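Local coordinates for Hut operon positive regulatory protein (Bacillus subtilis, PDB 1VEA), which binds cis-acting regulatory sequences on the hut mRNA in the presence of histidine, suppressing transcription termination and so switching on the histidine utilization operon, at the N-(2-naphthyl)histidinamide site. Sequence-based numbering; all coordinates share one arbitrary frame. Chains: chain A/B/C, Hut operon positive regulatory protein.

The N-(2-naphthyl)histidinamide site. Residues chain A 85, 88-89, 139-141; chain B 81, 84-85, 142-143; chain C 77. With HBN (N-(2-naphthyl)histidinamide), chain D.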
loop_
_atom_site.group_PDB
_atom_site.type_symbol
_atom_site.label_atom_id
_atom_site.label_comp_id
_atom_site.label_asym_id
_atom_site.label_seq_id
_atom_site.Cartn_x
_atom_site.Cartn_y
_atom_site.Cartn_z
ATOM N N GLY A 85 -3.731 -9.844 -6.740
ATOM C CA GLY A 85 -4.859 -10.711 -6.431
ATOM C C GLY A 85 -4.377 -12.137 -6.162
ATOM O O GLY A 85 -4.646 -12.707 -5.094
ATOM N N ARG A 88 -2.351 -13.132 -3.199
ATOM C CA ARG A 88 -3.122 -12.763 -2.028
ATOM C C ARG A 88 -2.615 -11.572 -1.211
ATOM O O ARG A 88 -2.534 -11.653 0.011
ATOM C CB ARG A 88 -3.257 -13.992 -1.132
ATOM C CG ARG A 88 -3.570 -15.248 -1.932
ATOM C CD ARG A 88 -3.609 -16.488 -1.075
ATOM N NE ARG A 88 -4.662 -16.428 -0.070
ATOM C CZ ARG A 88 -4.845 -17.346 0.876
ATOM N NH1 ARG A 88 -4.037 -18.400 0.947
ATOM N NH2 ARG A 88 -5.840 -17.212 1.746
ATOM N N GLY A 89 -2.286 -10.472 -1.884
ATOM C CA GLY A 89 -1.846 -9.270 -1.197
ATOM C C GLY A 89 -0.391 -9.235 -0.766
ATOM O O GLY A 89 0.011 -8.342 -0.015
ATOM N N GLU A 139 -6.377 -21.969 -4.692
ATOM C CA GLU A 139 -6.538 -21.295 -5.979
ATOM C C GLU A 139 -6.457 -19.814 -5.718
ATOM O O GLU A 139 -6.836 -19.373 -4.640
ATOM C CB GLU A 139 -7.905 -21.594 -6.575
ATOM C CG GLU A 139 -8.056 -22.938 -7.245
ATOM C CD GLU A 139 -9.512 -23.281 -7.424
ATOM O OE1 GLU A 139 -10.110 -23.821 -6.474
ATOM O OE2 GLU A 139 -10.073 -22.981 -8.496
ATOM N N THR A 140 -5.962 -19.059 -6.701
ATOM C CA THR A 140 -5.844 -17.601 -6.598
ATOM C C THR A 140 -6.214 -16.918 -7.910
ATOM O O THR A 140 -5.827 -17.366 -8.985
ATOM C CB THR A 140 -4.425 -17.158 -6.191
ATOM O OG1 THR A 140 -3.494 -17.526 -7.212
ATOM C CG2 THR A 140 -4.028 -17.816 -4.888
ATOM N N PHE A 141 -6.954 -15.821 -7.797
ATOM C CA PHE A 141 -7.435 -15.049 -8.939
ATOM C C PHE A 141 -7.004 -13.601 -8.836
ATOM O O PHE A 141 -6.834 -13.074 -7.737
ATOM C CB PHE A 141 -8.963 -15.081 -8.985
ATOM C CG PHE A 141 -9.538 -16.461 -8.989
ATOM C CD1 PHE A 141 -9.746 -17.143 -7.799
ATOM C CD2 PHE A 141 -9.859 -17.095 -10.186
ATOM C CE1 PHE A 141 -10.261 -18.425 -7.787
ATOM C CE2 PHE A 141 -10.379 -18.388 -10.184
ATOM C CZ PHE A 141 -10.578 -19.049 -8.978
ATOM N N GLU B 81 -10.871 -11.552 2.269
ATOM C CA GLU B 81 -9.874 -11.704 1.228
ATOM C C GLU B 81 -10.504 -11.266 -0.086
ATOM O O GLU B 81 -9.893 -10.510 -0.856
ATOM C CB GLU B 81 -9.406 -13.158 1.122
ATOM C CG GLU B 81 -8.705 -13.430 -0.195
ATOM C CD GLU B 81 -7.532 -14.376 -0.072
ATOM O OE1 GLU B 81 -7.464 -15.130 0.937
ATOM O OE2 GLU B 81 -6.684 -14.355 -1.001
ATOM N N HIS B 84 -10.951 -7.614 0.157
ATOM C CA HIS B 84 -9.643 -6.996 0.140
ATOM C C HIS B 84 -9.197 -6.846 -1.286
ATOM O O HIS B 84 -8.325 -6.037 -1.583
ATOM C CB HIS B 84 -8.630 -7.851 0.894
ATOM C CG HIS B 84 -8.326 -7.347 2.267
ATOM N ND1 HIS B 84 -8.799 -7.957 3.408
ATOM C CD2 HIS B 84 -7.645 -6.253 2.678
ATOM C CE1 HIS B 84 -8.425 -7.260 4.465
ATOM N NE2 HIS B 84 -7.724 -6.220 4.050
ATOM N N GLY B 85 -9.801 -7.642 -2.164
ATOM C CA GLY B 85 -9.475 -7.585 -3.577
ATOM C C GLY B 85 -10.396 -6.658 -4.317
ATOM O O GLY B 85 -9.969 -5.942 -5.217
ATOM N N GLY B 142 -12.995 -9.977 -6.588
ATOM C CA GLY B 142 -12.259 -10.512 -5.464
ATOM C C GLY B 142 -12.726 -11.910 -5.128
ATOM O O GLY B 142 -13.908 -12.224 -5.273
ATOM N N VAL B 143 -11.802 -12.761 -4.693
ATOM C CA VAL B 143 -12.163 -14.119 -4.320
ATOM C C VAL B 143 -11.478 -14.481 -3.010
ATOM O O VAL B 143 -10.360 -14.059 -2.754
ATOM C CB VAL B 143 -11.751 -15.142 -5.406
ATOM C CG1 VAL B 143 -12.152 -16.546 -4.972
ATOM C CG2 VAL B 143 -12.393 -14.785 -6.742
ATOM N N HIS C 77 2.553 -14.546 6.041
ATOM C CA HIS C 77 1.791 -13.305 6.167
ATOM C C HIS C 77 1.939 -12.630 7.514
ATOM O O HIS C 77 2.099 -11.412 7.586
ATOM C CB HIS C 77 0.313 -13.543 5.853
ATOM C CG HIS C 77 -0.002 -13.442 4.393
ATOM N ND1 HIS C 77 -1.180 -12.907 3.919
ATOM C CD2 HIS C 77 0.745 -13.737 3.300
ATOM C CE1 HIS C 77 -1.144 -12.870 2.597
ATOM N NE2 HIS C 77 0.015 -13.367 2.197
HETATM C C1 HBN D . -5.228 -11.638 2.248
HETATM C C2 HBN D . -4.679 -11.054 3.410
HETATM C C3 HBN D . -4.375 -9.665 3.441
HETATM C C4 HBN D . -4.617 -8.840 2.305
HETATM C C4A HBN D . -5.168 -9.400 1.121
HETATM C C8A HBN D . -5.479 -10.840 1.101
HETATM C C8 HBN D . -6.021 -11.395 -0.053
HETATM C C7 HBN D . -6.286 -10.619 -1.216
HETATM C C6 HBN D . -5.986 -9.221 -1.211
HETATM C C5 HBN D . -5.428 -8.612 -0.047
HETATM N N1 HBN D . -6.792 -11.181 -2.249
HETATM N N HBN D . -8.390 -11.857 -5.593
HETATM C CA HBN D . -8.005 -12.059 -4.208
HETATM C C HBN D . -7.836 -10.916 -3.218
HETATM O O HBN D . -8.563 -9.944 -3.246
HETATM C CB HBN D . -7.787 -13.264 -3.662
HETATM C CG HBN D . -7.827 -14.688 -4.109
HETATM N ND1 HBN D . -7.376 -15.696 -3.283
HETATM C CD2 HBN D . -8.302 -15.178 -5.318
HETATM C CE1 HBN D . -7.627 -16.752 -4.092
HETATM N NE2 HBN D . -8.177 -16.554 -5.330
#
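This pocket lies between subunits A and B of the HutP hexamer, with chain C at its rim, and holds partly occupied N-(2-naphthyl)histidinamide (HBN), a histidine derivative with the natural effector's imidazole, its naphthyl group extending toward C:His77. B:Glu81, on helix 70-86, carries much of the recognition. Its CB sits 4.0 Å from naphthyl C8 of HBN. CG, anti to the backbone N (chi1 163°), packs near the same C8 and the ligand CB; a bend at chi2 then brings CD beside C8 and swings the carboxylate toward the imidazole. At the tip, OE2 accepts from imidazole ND1 of HBN at 2.7 Å, met from above the carboxylate plane, 62° out of it. That leaves its syn lone pair for A:Arg88 NE at 3.0 Å, while OE1 takes A:Arg88 NH2 at 2.8 Å. Guanidinium and carboxylate are nearly coplanar, 14° apart, so this side-on, two-nitrogen salt bridge should fix the acid's rotation and may keep it ionised. At the far end, A:Phe141 N approaches imidazole NE2 of HBN from above the ring plane at 2.8 Å, so any hydrogen bond there is poorly directed. The A:Phe141 carbonyl O accepts from amine N of HBN at 2.9 Å, the donor above the carbonyl plane. B:Val143 packs its CB near imidazole CD2, which lies at the in-plane edge of the A:Phe141 ring. B:His84 lays its CB over the amide-bearing ring of HBN, 3.7 Å from the centroid, and one face of its imidazole, toward the rim, meets naphthyl C4.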